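PDB 3WIW: glycosyl hydrolase family 88 from Pedobacter heparinus, which is an unsaturated glucuronyl hydrolase specific for heparin, which probably removes the unsaturated uronic acid from the fragments that lyases leave behind. Local coordinates for residues T75-W83 / L94-L105; A39-Y50 / A347-I356. All coordinates share one frame; numbering follows the deposited sequence.

Interaction 1 of 2, residues T75-W83 / L94-L105; sequences TGFFPGTLW and LAAEAKRFTLAL
L94 opens the contact by laying its CD2 across CD2 of L82, where helices 77-89 and 92-103, consecutive in the alpha6/alpha6-barrel, pack as a helical hairpin; their short segments run nearly antiparallel (159°) with axes 8.3 Å apart. L82 is a knob in the hole formed by L94, E97, A98 and F101. Its CD1 branch goes in toward F101, while CD2 stays with L94. A95 reaches only the far, benzo end of the W83 indole. A98 brings the backbones together: its CB sits over the centre of the indole, 3.4 Å from the centroid of the five-membered ring in a CH-pi contact, and also meets CB of L82 at 3.6 Å. F101 turns a ring face to F78, whose CE2-CD2 edge points at it in a T-shaped stack (centroids 5.1 Å apart, planes at 85°). F78 reaches there because its CG is anti to the backbone N (chi1 -179°), which directs the ring across to the neighbouring helix. T102 supplies the polar link within this apolar seam: OG1 gives its proton to A98 O at 2.7 Å and, tilted from the indole plane, accepts W83 NE1 at 3.0 Å. Replacing W83 by an alanine would probably take the cover from one side of the A98 methyl and leave T102 OG1 without its indole donor. L105 ends the seam with its two methyls, CD1 against G76 CA and P79 CG, and CD2 reaching tip to tip toward T75, whose OG1 is bonded to A68 O.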
loop_
_atom_site.group_PDB
_atom_site.type_symbol
_atom_site.label_atom_id
_atom_site.label_comp_id
_atom_site.label_asym_id
_atom_site.label_seq_id
_atom_site.Cartn_x
_atom_site.Cartn_y
_atom_site.Cartn_z
ATOM N N THR A 75 0.702 3.089 11.090
ATOM C CA THR A 75 1.224 4.312 11.675
ATOM C C THR A 75 2.218 5.060 10.758
ATOM O O THR A 75 2.382 6.282 10.864
ATOM C CB THR A 75 1.831 4.016 13.058
ATOM O OG1 THR A 75 1.971 5.239 13.781
ATOM C CG2 THR A 75 3.187 3.322 12.942
ATOM N N GLY A 76 2.899 4.336 9.878
ATOM C CA GLY A 76 3.865 4.946 8.982
ATOM C C GLY A 76 3.273 5.680 7.800
ATOM O O GLY A 76 4.000 6.446 7.147
ATOM N N PHE A 77 1.989 5.464 7.479
ATOM C CA PHE A 77 1.433 6.048 6.264
ATOM C C PHE A 77 1.351 7.571 6.281
ATOM O O PHE A 77 1.711 8.202 5.302
ATOM C CB PHE A 77 0.062 5.454 5.931
ATOM C CG PHE A 77 0.140 4.012 5.502
ATOM C CD1 PHE A 77 0.787 3.659 4.309
ATOM C CD2 PHE A 77 -0.431 3.012 6.281
ATOM C CE1 PHE A 77 0.838 2.336 3.875
ATOM C CE2 PHE A 77 -0.373 1.675 5.872
ATOM C CZ PHE A 77 0.277 1.330 4.673
ATOM N N PHE A 78 0.885 8.177 7.373
ATOM C CA PHE A 78 0.759 9.636 7.427
ATOM C C PHE A 78 2.106 10.362 7.211
ATOM O O PHE A 78 2.181 11.228 6.340
ATOM C CB PHE A 78 0.071 10.089 8.696
ATOM C CG PHE A 78 -0.099 11.572 8.781
ATOM C CD1 PHE A 78 -0.941 12.245 7.892
ATOM C CD2 PHE A 78 0.578 12.300 9.741
ATOM C CE1 PHE A 78 -1.100 13.615 7.971
ATOM C CE2 PHE A 78 0.430 13.672 9.835
ATOM C CZ PHE A 78 -0.414 14.342 8.951
ATOM N N PRO A 79 3.188 9.978 7.934
ATOM C CA PRO A 79 4.453 10.651 7.595
ATOM C C PRO A 79 4.867 10.397 6.136
ATOM O O PRO A 79 5.380 11.302 5.484
ATOM C CB PRO A 79 5.465 10.084 8.594
ATOM C CG PRO A 79 4.782 8.949 9.292
ATOM C CD PRO A 79 3.290 9.146 9.143
ATOM N N GLY A 80 4.614 9.206 5.607
ATOM C CA GLY A 80 4.890 8.946 4.207
ATOM C C GLY A 80 4.129 9.870 3.280
ATOM O O GLY A 80 4.671 10.369 2.286
ATOM N N THR A 81 2.864 10.109 3.600
ATOM C CA THR A 81 2.012 10.994 2.801
ATOM C C THR A 81 2.543 12.425 2.836
ATOM O O THR A 81 2.528 13.136 1.813
ATOM C CB THR A 81 0.551 10.908 3.268
ATOM O OG1 THR A 81 0.183 9.524 3.288
ATOM C CG2 THR A 81 -0.377 11.657 2.317
ATOM N N LEU A 82 3.054 12.840 3.996
ATOM C CA LEU A 82 3.701 14.141 4.107
ATOM C C LEU A 82 4.933 14.234 3.195
ATOM O O LEU A 82 5.126 15.244 2.511
ATOM C CB LEU A 82 4.081 14.435 5.567
ATOM C CG LEU A 82 2.930 14.745 6.541
ATOM C CD1 LEU A 82 3.455 14.772 7.969
ATOM C CD2 LEU A 82 2.243 16.072 6.172
ATOM N N TRP A 83 5.758 13.179 3.154
ATOM C CA TRP A 83 6.894 13.176 2.227
ATOM C C TRP A 83 6.420 13.320 0.788
ATOM O O TRP A 83 6.965 14.113 0.012
ATOM C CB TRP A 83 7.762 11.914 2.372
ATOM C CG TRP A 83 8.557 11.905 3.646
ATOM C CD1 TRP A 83 8.387 11.062 4.710
ATOM C CD2 TRP A 83 9.595 12.827 4.019
ATOM N NE1 TRP A 83 9.290 11.376 5.702
ATOM C CE2 TRP A 83 10.029 12.467 5.311
ATOM C CE3 TRP A 83 10.196 13.920 3.382
ATOM C CZ2 TRP A 83 11.045 13.159 5.984
ATOM C CZ3 TRP A 83 11.188 14.614 4.049
ATOM C CH2 TRP A 83 11.621 14.215 5.333
ATOM N N LEU A 94 5.979 21.125 4.524
ATOM C CA LEU A 94 5.620 19.715 4.503
ATOM C C LEU A 94 6.833 18.815 4.746
ATOM O O LEU A 94 6.699 17.779 5.374
ATOM C CB LEU A 94 4.888 19.335 3.214
ATOM C CG LEU A 94 3.473 19.907 3.050
ATOM C CD1 LEU A 94 2.832 19.297 1.821
ATOM C CD2 LEU A 94 2.626 19.666 4.309
ATOM N N ALA A 95 8.014 19.216 4.287
ATOM C CA ALA A 95 9.227 18.447 4.588
ATOM C C ALA A 95 9.560 18.500 6.086
ATOM O O ALA A 95 9.970 17.503 6.682
ATOM C CB ALA A 95 10.394 18.941 3.756
ATOM N N ALA A 96 9.378 19.669 6.689
ATOM C CA ALA A 96 9.621 19.826 8.120
ATOM C C ALA A 96 8.634 18.975 8.923
ATOM O O ALA A 96 9.014 18.316 9.893
ATOM C CB ALA A 96 9.554 21.296 8.536
ATOM N N GLU A 97 7.362 19.002 8.528
ATOM C CA GLU A 97 6.361 18.189 9.202
ATOM C C GLU A 97 6.641 16.708 8.989
ATOM O O GLU A 97 6.507 15.905 9.913
ATOM C CB GLU A 97 4.954 18.548 8.714
ATOM C CG GLU A 97 4.513 19.979 9.046
ATOM C CD GLU A 97 4.056 20.154 10.485
ATOM O OE1 GLU A 97 4.405 19.320 11.351
ATOM O OE2 GLU A 97 3.339 21.142 10.745
ATOM N N ALA A 98 7.033 16.330 7.775
ATOM C CA ALA A 98 7.338 14.925 7.519
ATOM C C ALA A 98 8.466 14.437 8.427
ATOM O O ALA A 98 8.377 13.347 8.959
ATOM C CB ALA A 98 7.675 14.684 6.057
ATOM N N LYS A 99 9.481 15.264 8.649
ATOM C CA LYS A 99 10.578 14.911 9.554
ATOM C C LYS A 99 10.037 14.667 10.983
ATOM O O LYS A 99 10.331 13.638 11.597
ATOM C CB LYS A 99 11.620 16.016 9.546
ATOM C CG LYS A 99 12.748 15.802 10.528
ATOM C CD LYS A 99 13.792 16.899 10.430
ATOM C CE LYS A 99 14.921 16.595 11.377
ATOM N NZ LYS A 99 15.958 17.656 11.391
ATOM N N ARG A 100 9.248 15.611 11.498
ATOM C CA ARG A 100 8.687 15.509 12.853
ATOM C C ARG A 100 7.865 14.225 13.034
ATOM O O ARG A 100 8.024 13.487 14.017
ATOM C CB ARG A 100 7.729 16.685 13.132
ATOM C CG ARG A 100 8.325 17.974 13.605
ATOM C CD ARG A 100 7.314 18.680 14.531
ATOM N NE ARG A 100 5.989 18.866 13.941
ATOM C CZ ARG A 100 4.853 18.864 14.635
ATOM N NH1 ARG A 100 3.699 19.058 14.019
ATOM N NH2 ARG A 100 4.864 18.663 15.944
ATOM N N PHE A 101 6.963 13.972 12.092
ATOM C CA PHE A 101 6.086 12.800 12.194
ATOM C C PHE A 101 6.839 11.482 11.931
ATOM O O PHE A 101 6.444 10.430 12.425
ATOM C CB PHE A 101 4.854 12.976 11.290
ATOM C CG PHE A 101 3.809 13.897 11.876
ATOM C CD1 PHE A 101 3.883 15.272 11.698
ATOM C CD2 PHE A 101 2.766 13.381 12.635
ATOM C CE1 PHE A 101 2.922 16.120 12.269
ATOM C CE2 PHE A 101 1.791 14.220 13.190
ATOM C CZ PHE A 101 1.875 15.585 13.007
ATOM N N THR A 102 7.917 11.537 11.152
ATOM C CA THR A 102 8.757 10.358 10.940
ATOM C C THR A 102 9.546 9.980 12.196
ATOM O O THR A 102 9.514 8.833 12.646
ATOM C CB THR A 102 9.707 10.549 9.729
ATOM O OG1 THR A 102 8.915 10.697 8.549
ATOM C CG2 THR A 102 10.608 9.347 9.535
ATOM N N LEU A 103 10.226 10.960 12.786
ATOM C CA LEU A 103 11.166 10.656 13.875
ATOM C C LEU A 103 10.451 10.181 15.132
ATOM O O LEU A 103 11.061 9.548 15.995
ATOM C CB LEU A 103 12.088 11.838 14.198
ATOM C CG LEU A 103 13.071 12.190 13.082
ATOM C CD1 LEU A 103 13.816 13.509 13.395
ATOM C CD2 LEU A 103 14.085 11.049 12.843
ATOM N N ALA A 104 9.154 10.485 15.238
ATOM C CA ALA A 104 8.350 9.994 16.355
ATOM C C ALA A 104 8.141 8.476 16.299
ATOM O O ALA A 104 7.625 7.900 17.255
ATOM C CB ALA A 104 7.002 10.697 16.407
ATOM N N LEU A 105 8.539 7.835 15.194
ATOM C CA LEU A 105 8.340 6.399 15.018
ATOM C C LEU A 105 9.605 5.568 15.291
ATOM O O LEU A 105 9.680 4.383 14.948
ATOM C CB LEU A 105 7.799 6.112 13.619
ATOM C CG LEU A 105 6.409 6.708 13.342
ATOM C CD1 LEU A 105 5.898 6.286 11.971
ATOM C CD2 LEU A 105 5.411 6.347 14.461
#

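Interaction 2 of 2, residues A39-Y50 / A347-I356; sequences AVIQLTRAAQTY and AKPGENQFFI
Q42 and F354 are the two bumps of this contact, one from each side. The Q42 side chain, bent at chi2 (-64°), leaves helix 39-49 and plugs the hollow of the 347-356 loop, which curls round its amide and includes a type II turn from K348 to E351. Three backbone groups grip the plug. OE1 takes the N-H of G350 at 2.7 Å, arriving above the carbonyl plane, and NE2 gives one bond to E351 O in the plane of its own amide and another to F355 O, each 3.0 Å long. With both ends of the amide engaged, its flip is fixed and the buried polar group is satisfied. The methyl of A347 closes the hollow beside NE2.

F354 fills the complementary groove on the helix, between R45, A46 and T49. CB of R45 stands over the centre of its ring, 3.5 Å from the centroid in a CH-pi contact; bends at chi2 and chi3 fold the arginine back, so that one face of its guanidinium meets F354 CZ, the two planes 51° apart. T49 OG1 approaches CE2 at 3.3 Å, and A46 CB rests on F354 CB. At one end of the contact Y50 OH donates to Q353 O at 2.7 Å, and a water joins the same hydroxyl to Q353 OE1. At the other, I356 CD1 packs on A39 CB and L43 CG.

The loop thus covers one flank of helix 30-49, while L43 and A46 also touch helix 77-89, L43 meets L94 of helix 92-103, and Y50 and F355 lean on P56 of strand 55-59.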
loop_
_atom_site.group_PDB
_atom_site.type_symbol
_atom_site.label_atom_id
_atom_site.label_comp_id
_atom_site.label_asym_id
_atom_site.label_seq_id
_atom_site.Cartn_x
_atom_site.Cartn_y
_atom_site.Cartn_z
ATOM N N ALA A 39 -4.739 18.570 -1.623
ATOM C CA ALA A 39 -3.970 17.645 -0.808
ATOM C C ALA A 39 -2.960 18.378 0.074
ATOM O O ALA A 39 -2.801 18.048 1.254
ATOM C CB ALA A 39 -3.276 16.622 -1.691
ATOM N N VAL A 40 -2.299 19.379 -0.488
ATOM C CA VAL A 40 -1.323 20.156 0.268
ATOM C C VAL A 40 -1.999 20.874 1.438
ATOM O O VAL A 40 -1.478 20.875 2.555
ATOM C CB VAL A 40 -0.590 21.136 -0.656
ATOM C CG1 VAL A 40 0.293 22.074 0.145
ATOM C CG2 VAL A 40 0.263 20.349 -1.647
ATOM N N ILE A 41 -3.171 21.461 1.202
ATOM C CA ILE A 41 -3.902 22.116 2.287
ATOM C C ILE A 41 -4.288 21.119 3.380
ATOM O O ILE A 41 -4.094 21.384 4.582
ATOM C CB ILE A 41 -5.159 22.845 1.768
ATOM C CG1 ILE A 41 -4.751 24.057 0.937
ATOM C CG2 ILE A 41 -6.028 23.311 2.920
ATOM C CD1 ILE A 41 -5.870 24.595 0.072
ATOM N N GLN A 42 -4.818 19.972 2.973
ATOM C CA GLN A 42 -5.237 18.953 3.929
ATOM C C GLN A 42 -4.062 18.515 4.802
ATOM O O GLN A 42 -4.179 18.471 6.035
ATOM C CB GLN A 42 -5.850 17.756 3.196
ATOM C CG GLN A 42 -7.205 18.051 2.516
ATOM C CD GLN A 42 -8.312 18.405 3.510
ATOM O OE1 GLN A 42 -8.332 19.499 4.066
ATOM N NE2 GLN A 42 -9.230 17.460 3.750
ATOM N N LEU A 43 -2.927 18.212 4.166
ATOM C CA LEU A 43 -1.746 17.761 4.879
ATOM C C LEU A 43 -1.218 18.846 5.801
ATOM O O LEU A 43 -0.766 18.555 6.908
ATOM C CB LEU A 43 -0.656 17.348 3.892
ATOM C CG LEU A 43 -0.942 16.053 3.139
ATOM C CD1 LEU A 43 0.135 15.822 2.075
ATOM C CD2 LEU A 43 -1.069 14.842 4.089
ATOM N N THR A 44 -1.260 20.097 5.349
ATOM C CA THR A 44 -0.805 21.209 6.175
ATOM C C THR A 44 -1.630 21.285 7.460
ATOM O O THR A 44 -1.079 21.381 8.564
ATOM C CB THR A 44 -0.893 22.536 5.409
ATOM O OG1 THR A 44 -0.065 22.456 4.247
ATOM C CG2 THR A 44 -0.469 23.726 6.273
ATOM N N ARG A 45 -2.948 21.203 7.320
ATOM C CA ARG A 45 -3.828 21.257 8.475
ATOM C C ARG A 45 -3.673 20.006 9.350
ATOM O O ARG A 45 -3.681 20.106 10.579
ATOM C CB ARG A 45 -5.285 21.381 8.023
ATOM C CG ARG A 45 -5.628 22.637 7.224
ATOM C CD ARG A 45 -5.557 23.897 8.048
ATOM N NE ARG A 45 -6.373 23.908 9.269
ATOM C CZ ARG A 45 -7.677 24.191 9.348
ATOM N NH1 ARG A 45 -8.408 24.455 8.268
ATOM N NH2 ARG A 45 -8.269 24.196 10.537
ATOM N N ALA A 46 -3.570 18.828 8.731
ATOM C CA ALA A 46 -3.382 17.595 9.498
ATOM C C ALA A 46 -2.126 17.664 10.371
ATOM O O ALA A 46 -2.156 17.321 11.561
ATOM C CB ALA A 46 -3.311 16.403 8.569
ATOM N N ALA A 47 -1.018 18.109 9.786
ATOM C CA ALA A 47 0.251 18.135 10.526
ATOM C C ALA A 47 0.235 19.171 11.664
ATOM O O ALA A 47 0.957 19.032 12.639
ATOM C CB ALA A 47 1.405 18.377 9.573
ATOM N N GLN A 48 -0.590 20.213 11.525
ATOM C CA GLN A 48 -0.795 21.232 12.558
ATOM C C GLN A 48 -1.681 20.703 13.682
ATOM O O GLN A 48 -1.592 21.151 14.822
ATOM C CB GLN A 48 -1.466 22.469 11.947
ATOM C CG GLN A 48 -0.544 23.294 11.045
ATOM C CD GLN A 48 -1.274 24.303 10.173
ATOM O OE1 GLN A 48 -2.509 24.296 10.061
ATOM N NE2 GLN A 48 -0.507 25.170 9.534
ATOM N N THR A 49 -2.545 19.754 13.350
ATOM C CA THR A 49 -3.582 19.297 14.270
ATOM C C THR A 49 -3.195 18.038 15.073
ATOM O O THR A 49 -3.371 17.990 16.303
ATOM C CB THR A 49 -4.884 19.047 13.479
ATOM O OG1 THR A 49 -5.309 20.276 12.879
ATOM C CG2 THR A 49 -5.991 18.552 14.374
ATOM N N TYR A 50 -2.708 17.007 14.382
ATOM C CA TYR A 50 -2.318 15.758 15.025
ATOM C C TYR A 50 -0.939 15.859 15.671
ATOM O O TYR A 50 -0.166 16.791 15.393
ATOM C CB TYR A 50 -2.417 14.580 14.017
ATOM C CG TYR A 50 -3.797 14.523 13.407
ATOM C CD1 TYR A 50 -4.895 14.239 14.200
ATOM C CD2 TYR A 50 -4.013 14.818 12.062
ATOM C CE1 TYR A 50 -6.173 14.242 13.686
ATOM C CE2 TYR A 50 -5.314 14.831 11.523
ATOM C CZ TYR A 50 -6.381 14.541 12.354
ATOM O OH TYR A 50 -7.669 14.564 11.867
ATOM N N ALA A 347 -11.928 14.894 -0.625
ATOM C CA ALA A 347 -12.428 15.828 0.390
ATOM C C ALA A 347 -12.234 17.287 -0.004
ATOM O O ALA A 347 -11.234 17.651 -0.634
ATOM C CB ALA A 347 -11.699 15.575 1.691
ATOM N N LYS A 348 -13.167 18.141 0.403
ATOM C CA LYS A 348 -12.966 19.576 0.242
ATOM C C LYS A 348 -11.974 20.066 1.281
ATOM O O LYS A 348 -11.900 19.505 2.376
ATOM C CB LYS A 348 -14.287 20.302 0.431
ATOM C CG LYS A 348 -15.247 19.944 -0.646
ATOM C CD LYS A 348 -16.651 20.499 -0.390
ATOM C CE LYS A 348 -17.647 19.953 -1.403
ATOM N NZ LYS A 348 -17.894 18.475 -1.282
ATOM N N PRO A 349 -11.222 21.127 0.959
ATOM C CA PRO A 349 -10.246 21.661 1.915
ATOM C C PRO A 349 -10.885 21.939 3.259
ATOM O O PRO A 349 -11.940 22.568 3.339
ATOM C CB PRO A 349 -9.815 22.978 1.275
ATOM C CG PRO A 349 -10.001 22.760 -0.180
ATOM C CD PRO A 349 -11.188 21.846 -0.326
ATOM N N GLY A 350 -10.250 21.445 4.310
ATOM C CA GLY A 350 -10.716 21.680 5.656
ATOM C C GLY A 350 -11.704 20.667 6.191
ATOM O O GLY A 350 -11.988 20.660 7.398
ATOM N N GLU A 351 -12.214 19.804 5.316
ATOM C CA GLU A 351 -13.200 18.790 5.716
ATOM C C GLU A 351 -12.613 17.402 5.914
ATOM O O GLU A 351 -11.411 17.214 5.764
ATOM C CB GLU A 351 -14.331 18.753 4.687
ATOM C CG GLU A 351 -14.952 20.151 4.526
ATOM C CD GLU A 351 -16.250 20.165 3.751
ATOM O OE1 GLU A 351 -16.657 19.096 3.237
ATOM O OE2 GLU A 351 -16.866 21.252 3.657
ATOM N N ASN A 352 -13.448 16.429 6.267
ATOM C CA ASN A 352 -13.013 15.027 6.292
ATOM C C ASN A 352 -11.897 14.769 7.322
ATOM O O ASN A 352 -11.082 13.863 7.145
ATOM C CB ASN A 352 -12.546 14.626 4.874
ATOM C CG ASN A 352 -12.573 13.126 4.609
ATOM O OD1 ASN A 352 -13.454 12.413 5.081
ATOM N ND2 ASN A 352 -11.604 12.647 3.827
ATOM N N GLN A 353 -11.861 15.565 8.396
ATOM C CA GLN A 353 -10.809 15.457 9.400
ATOM C C GLN A 353 -9.402 15.549 8.789
ATOM O O GLN A 353 -8.426 14.999 9.319
ATOM C CB GLN A 353 -11.001 14.203 10.268
ATOM C CG GLN A 353 -12.334 14.202 11.049
ATOM C CD GLN A 353 -12.318 15.143 12.270
ATOM O OE1 GLN A 353 -11.620 16.149 12.285
ATOM N NE2 GLN A 353 -13.060 14.778 13.311
ATOM N N PHE A 354 -9.313 16.297 7.688
ATOM C CA PHE A 354 -8.076 16.571 6.956
ATOM C C PHE A 354 -7.498 15.375 6.197
ATOM O O PHE A 354 -6.388 15.465 5.654
ATOM C CB PHE A 354 -7.005 17.216 7.849
ATOM C CG PHE A 354 -7.499 18.403 8.626
ATOM C CD1 PHE A 354 -8.191 19.438 7.994
ATOM C CD2 PHE A 354 -7.293 18.486 10.003
ATOM C CE1 PHE A 354 -8.649 20.525 8.731
ATOM C CE2 PHE A 354 -7.743 19.571 10.735
ATOM C CZ PHE A 354 -8.425 20.586 10.096
ATOM N N PHE A 355 -8.240 14.270 6.126
ATOM C CA PHE A 355 -7.876 13.218 5.196
ATOM C C PHE A 355 -8.157 13.666 3.767
ATOM O O PHE A 355 -9.051 14.476 3.521
ATOM C CB PHE A 355 -8.652 11.942 5.473
ATOM C CG PHE A 355 -8.270 11.262 6.752
ATOM C CD1 PHE A 355 -7.173 10.414 6.800
ATOM C CD2 PHE A 355 -9.006 11.459 7.915
ATOM C CE1 PHE A 355 -6.810 9.757 7.987
ATOM C CE2 PHE A 355 -8.664 10.812 9.097
ATOM C CZ PHE A 355 -7.560 9.958 9.143
ATOM N N ILE A 356 -7.436 13.095 2.821
ATOM C CA ILE A 356 -7.521 13.526 1.428
ATOM C C ILE A 356 -8.683 12.842 0.678
ATOM O O ILE A 356 -9.469 13.511 0.035
ATOM C CB ILE A 356 -6.184 13.281 0.716
ATOM C CG1 ILE A 356 -5.069 14.125 1.378
ATOM C CG2 ILE A 356 -6.296 13.596 -0.766
ATOM C CD1 ILE A 356 -3.657 13.772 0.967
HETATM O O HOH W 1 -9.176 16.447 13.483
#

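Overall arrangement
Helix 30-49 is the common neighbour: it presents one side to the loop of interaction 2 and another to the helix pair of interaction 1. The centres of the two contacts lie about 14 Å apart, and the contacts touch directly, E97 CD lying 3.3 Å from A47 CB and F101 CZ 3.4 Å from Y50 O. Interaction 1 is mostly buried and local in sequence, joining consecutive barrel helices through apolar side chains and a single cross-helix hydrogen bond. Interaction 2 joins residues almost 300 positions apart, lies nearer the surface, and combines side-chain bonds to loop backbone with the packing of F354, since the irregular segment offers amides and carbonyls that a helix would use itself.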